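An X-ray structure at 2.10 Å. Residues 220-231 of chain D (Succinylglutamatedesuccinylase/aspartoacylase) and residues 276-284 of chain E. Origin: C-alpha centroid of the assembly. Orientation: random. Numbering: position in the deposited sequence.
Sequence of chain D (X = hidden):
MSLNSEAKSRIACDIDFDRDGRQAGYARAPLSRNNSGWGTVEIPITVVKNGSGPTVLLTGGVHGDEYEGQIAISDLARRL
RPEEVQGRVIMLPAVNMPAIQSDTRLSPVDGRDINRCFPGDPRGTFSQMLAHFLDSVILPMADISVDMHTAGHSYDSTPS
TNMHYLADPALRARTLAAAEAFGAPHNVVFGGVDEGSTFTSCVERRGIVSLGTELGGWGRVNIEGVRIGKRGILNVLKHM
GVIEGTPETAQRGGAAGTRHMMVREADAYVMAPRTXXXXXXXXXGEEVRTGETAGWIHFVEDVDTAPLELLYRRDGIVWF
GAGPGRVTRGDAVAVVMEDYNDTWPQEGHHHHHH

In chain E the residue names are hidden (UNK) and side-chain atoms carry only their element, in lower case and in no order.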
# COMPACT_ATOMS: atom_id res chain seq x y z
N ARG D 220 -9.61 -21.10 -9.67
CA ARG D 220 -9.63 -21.58 -11.06
C ARG D 220 -11.05 -21.76 -11.60
O ARG D 220 -12.00 -21.62 -10.83
CB ARG D 220 -8.75 -22.85 -11.19
CG ARG D 220 -9.19 -24.09 -10.35
CD ARG D 220 -10.36 -24.87 -10.98
NE ARG D 220 -10.45 -26.24 -10.46
CZ ARG D 220 -11.17 -26.62 -9.40
NH1 ARG D 220 -11.89 -25.74 -8.71
NH2 ARG D 220 -11.15 -27.89 -9.02
N VAL D 221 -11.19 -21.97 -12.92
CA VAL D 221 -12.51 -22.26 -13.54
C VAL D 221 -12.73 -23.79 -13.63
O VAL D 221 -11.94 -24.51 -14.25
CB VAL D 221 -12.72 -21.57 -14.95
CG1 VAL D 221 -14.02 -22.07 -15.62
CG2 VAL D 221 -12.81 -20.05 -14.82
N ASN D 222 -13.80 -24.26 -12.96
CA ASN D 222 -14.12 -25.69 -12.89
C ASN D 222 -15.04 -26.13 -14.03
O ASN D 222 -16.21 -25.73 -14.07
CB ASN D 222 -14.75 -26.01 -11.53
CG ASN D 222 -14.85 -27.52 -11.27
OD1 ASN D 222 -15.50 -28.26 -12.03
ND2 ASN D 222 -14.21 -27.96 -10.19
N ILE D 223 -14.51 -26.93 -14.96
CA ILE D 223 -15.28 -27.35 -16.17
C ILE D 223 -16.67 -28.01 -15.88
O ILE D 223 -17.69 -27.64 -16.49
CB ILE D 223 -14.38 -28.21 -17.12
CG1 ILE D 223 -13.31 -27.31 -17.77
CG2 ILE D 223 -15.26 -28.94 -18.20
CD1 ILE D 223 -12.00 -28.01 -18.19
N GLU D 224 -16.70 -28.93 -14.93
CA GLU D 224 -17.93 -29.56 -14.44
C GLU D 224 -18.86 -28.59 -13.69
O GLU D 224 -20.09 -28.66 -13.83
CB GLU D 224 -17.62 -30.71 -13.48
CG GLU D 224 -17.50 -32.09 -14.12
CD GLU D 224 -18.81 -32.55 -14.76
OE1 GLU D 224 -19.06 -32.19 -15.94
OE2 GLU D 224 -19.58 -33.26 -14.06
N GLY D 225 -18.26 -27.72 -12.88
CA GLY D 225 -19.02 -26.69 -12.20
C GLY D 225 -19.78 -25.86 -13.21
O GLY D 225 -20.96 -25.53 -13.02
N VAL D 226 -19.11 -25.51 -14.30
CA VAL D 226 -19.77 -24.76 -15.34
C VAL D 226 -20.89 -25.60 -15.95
O VAL D 226 -22.03 -25.14 -16.06
CB VAL D 226 -18.80 -24.30 -16.42
CG1 VAL D 226 -19.55 -23.49 -17.47
CG2 VAL D 226 -17.70 -23.43 -15.80
N ARG D 227 -20.57 -26.85 -16.33
CA ARG D 227 -21.57 -27.78 -16.89
C ARG D 227 -22.79 -27.90 -15.98
O ARG D 227 -23.92 -27.66 -16.39
CB ARG D 227 -20.98 -29.18 -17.18
CG ARG D 227 -21.95 -30.05 -18.00
CD ARG D 227 -21.48 -31.48 -18.18
NE ARG D 227 -21.49 -32.26 -16.94
CZ ARG D 227 -22.56 -32.83 -16.39
NH1 ARG D 227 -23.75 -32.74 -16.96
NH2 ARG D 227 -22.43 -33.52 -15.26
N ILE D 228 -22.53 -28.28 -14.73
CA ILE D 228 -23.59 -28.47 -13.75
C ILE D 228 -24.44 -27.21 -13.61
O ILE D 228 -25.67 -27.29 -13.57
CB ILE D 228 -23.02 -28.93 -12.39
CG1 ILE D 228 -22.43 -30.37 -12.47
CG2 ILE D 228 -24.05 -28.78 -11.28
CD1 ILE D 228 -23.42 -31.50 -12.93
N GLY D 229 -23.80 -26.05 -13.56
CA GLY D 229 -24.50 -24.80 -13.29
C GLY D 229 -25.29 -24.28 -14.46
O GLY D 229 -26.37 -23.71 -14.29
N LYS D 230 -24.73 -24.43 -15.65
CA LYS D 230 -25.46 -24.11 -16.84
C LYS D 230 -26.77 -24.94 -16.91
O LYS D 230 -27.84 -24.38 -17.15
CB LYS D 230 -24.58 -24.34 -18.06
CG LYS D 230 -23.88 -23.09 -18.53
CD LYS D 230 -22.95 -23.38 -19.69
CE LYS D 230 -22.67 -22.17 -20.55
NZ LYS D 230 -21.62 -22.53 -21.60
N ARG D 231 -26.69 -26.24 -16.63
CA ARG D 231 -27.87 -27.10 -16.62
C ARG D 231 -28.83 -26.81 -15.46
O ARG D 231 -30.06 -26.77 -15.64
CB ARG D 231 -27.46 -28.57 -16.63
CG ARG D 231 -28.66 -29.57 -16.70
CD ARG D 231 -28.17 -31.00 -16.53
NE ARG D 231 -27.75 -31.28 -15.16
CZ ARG D 231 -27.52 -32.50 -14.68
NH1 ARG D 231 -27.68 -33.57 -15.46
NH2 ARG D 231 -27.14 -32.66 -13.42
N UNK E 276 -10.13 -10.84 -19.47
CA UNK E 276 -11.47 -11.24 -19.11
C UNK E 276 -11.50 -12.54 -18.36
O UNK E 276 -10.47 -13.01 -17.85
N UNK E 277 -12.69 -13.14 -18.35
CA UNK E 277 -12.95 -14.41 -17.69
C UNK E 277 -12.80 -15.56 -18.67
O UNK E 277 -13.65 -15.76 -19.57
c UNK E 277 -13.81 -16.33 -15.45
c UNK E 277 -14.87 -15.64 -16.31
c UNK E 277 -16.08 -15.31 -15.50
c UNK E 277 -14.36 -14.40 -17.07
N UNK E 278 -11.71 -16.30 -18.52
CA UNK E 278 -11.42 -17.39 -19.42
C UNK E 278 -11.96 -18.74 -18.93
O UNK E 278 -11.64 -19.22 -17.84
c UNK E 278 -9.04 -19.82 -20.00
c UNK E 278 -9.74 -18.59 -21.96
c UNK E 278 -9.56 -18.66 -20.57
c UNK E 278 -9.40 -19.67 -22.78
c UNK E 278 -9.93 -17.49 -19.70
c UNK E 278 -8.89 -20.82 -22.20
c UNK E 278 -8.70 -20.89 -20.79
N UNK E 279 -12.81 -19.33 -19.77
CA UNK E 279 -13.30 -20.67 -19.57
C UNK E 279 -12.53 -21.66 -20.47
O UNK E 279 -12.59 -21.56 -21.70
c UNK E 279 -15.42 -22.08 -19.86
c UNK E 279 -16.84 -22.10 -20.36
o UNK E 279 -17.34 -21.10 -20.90
o UNK E 279 -17.46 -23.15 -20.21
c UNK E 279 -14.79 -20.70 -19.90
N UNK E 280 -11.82 -22.62 -19.87
CA UNK E 280 -11.06 -23.59 -20.67
C UNK E 280 -11.93 -24.78 -21.09
O UNK E 280 -12.98 -25.00 -20.49
c UNK E 280 -10.63 -23.98 -18.35
c UNK E 280 -11.71 -22.90 -18.42
c UNK E 280 -10.00 -24.08 -19.69
N UNK E 281 -11.45 -25.57 -22.06
CA UNK E 281 -12.11 -26.85 -22.42
C UNK E 281 -11.41 -28.09 -21.87
O UNK E 281 -12.04 -29.14 -21.70
c UNK E 281 -12.36 -26.99 -23.95
o UNK E 281 -11.14 -26.79 -24.68
c UNK E 281 -13.35 -25.96 -24.39
N UNK E 282 -10.10 -27.96 -21.59
CA UNK E 282 -9.29 -29.07 -21.08
C UNK E 282 -8.48 -28.71 -19.84
O UNK E 282 -8.21 -27.54 -19.60
n UNK E 282 -9.49 -29.25 -24.40
c UNK E 282 -8.35 -29.57 -22.17
c UNK E 282 -9.47 -31.33 -23.71
c UNK E 282 -10.11 -29.97 -25.32
c UNK E 282 -9.06 -30.08 -23.38
n UNK E 282 -10.11 -31.24 -24.92
N UNK E 283 -8.12 -29.71 -19.06
CA UNK E 283 -7.14 -29.56 -17.99
C UNK E 283 -5.81 -30.10 -18.46
O UNK E 283 -5.71 -30.70 -19.52
o UNK E 283 -12.32 -28.28 -14.17
c UNK E 283 -11.17 -28.76 -14.79
c UNK E 283 -7.58 -30.30 -16.71
c UNK E 283 -10.19 -27.88 -15.24
c UNK E 283 -9.83 -30.63 -15.59
c UNK E 283 -9.03 -28.38 -15.86
c UNK E 283 -8.84 -29.76 -16.05
c UNK E 283 -11.00 -30.14 -14.96
N UNK E 284 -4.78 -29.85 -17.66
CA UNK E 284 -3.45 -30.41 -17.85
C UNK E 284 -3.47 -31.95 -17.92
O UNK E 284 -4.26 -32.61 -17.24
c UNK E 284 -2.48 -29.95 -16.73
c UNK E 284 -3.01 -30.35 -15.35
c UNK E 284 -2.28 -28.43 -16.80
O HOH W 1 -19.36 -20.97 -22.54
O HOH W 2 -19.67 -24.44 -21.68

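Position 276 of chain E has backbone atoms and nothing beyond CA, so it is glycine, Gly276(E). It opens the strand out of reach of the chain D stretch, and its extended phi/psi of 174/-162° is a conformation that a residue without CB adopts readily.

At position 277 four carbons fork at the second, with no heteroatom: a leucine. The CA-to-CB bond of Leu277(E) points sideways, but the end of the side chain comes nearer, and CD1 packs 3.9 Å from CG2 of Val221(D). A branched, wholly apolar chain suits this buried meeting of methyl groups.

Position 278 carries one carbon followed by a ring of six carbons without oxygen, which identifies phenylalanine. CB of Phe278(E) is 6.2 Å from CG2 of Val221(D), and the ring comes no closer to the stretch; its hydrocarbon character fits a buried site. The backbone O lies 3.3 Å from CG2 of Val221(D).

Position 279 has three carbons in a row, the third bearing two oxygens: a carboxylate at the length of glutamate. In Glu279(E) chi1 and chi2 are both t, and this extended chain carries OE2 to 3.5 Å from CG1 of Val226(D). NZ of Lys230(D) lies 4.4 Å from OE2, too far for a salt bridge, but two waters link them. Water 1 accepts from Lys230(D) NZ (2.9 Å) and donates to Glu279(E) OE1 (2.6 Å); water 2 accepts from the same NZ (2.7 Å) and donates to OE2 (3.0 Å).

At position 280 three carbons close a ring onto the backbone N, which only proline does. CD of Pro280(E) sits 3.7 Å from CG1 of Val221(D), while CG is 4.3 Å from CD1 of Ile223(D), so the compact ring offers apolar surface to both residues.

Position 281 shows one carbon carrying an oxygen and a carbon, hence threonine. The CA-to-CB bond of Thr281(E) points away from the chain D stretch, a partly exposed setting that suits a hydroxyl; its backbone O meets CD1 of Ile223(D) at 3.7 Å.

Position 282 has one carbon and a five-membered ring of three carbons and two nitrogens: histidine. The CA-to-CB bond of His282(E) also points away, and its polar ring suits this partly exposed site, where ND1 donates a weak hydrogen bond to OG1 of Thr281(E) at 3.0 Å.

At position 283 one carbon leads to a six-carbon ring bearing one oxygen, so it is tyrosine. N of Ile223(D) donates to OH of Tyr283(E) at 2.7 Å. The ring face receives CD1 of Ile223(D), so tyrosine serves both contacts.

Position 284, one carbon carrying two more, is valine; Val284(E) is out of reach, and the contact places no demand on it.

The contact sets the start of a helix against a strand and the loop after it. Asn222(D) caps the helix through OD1, which accepts from N of Gly225(D) at 2.9 Å, while N of Ile223(D) is satisfied by the tyrosine hydroxyl. Val221(D) and Ile223(D) supply apolar packing, and the water-linked Lys230(D) and Glu279(E) add a polar connection.

Chain E (276-284) GLFEPTHYV
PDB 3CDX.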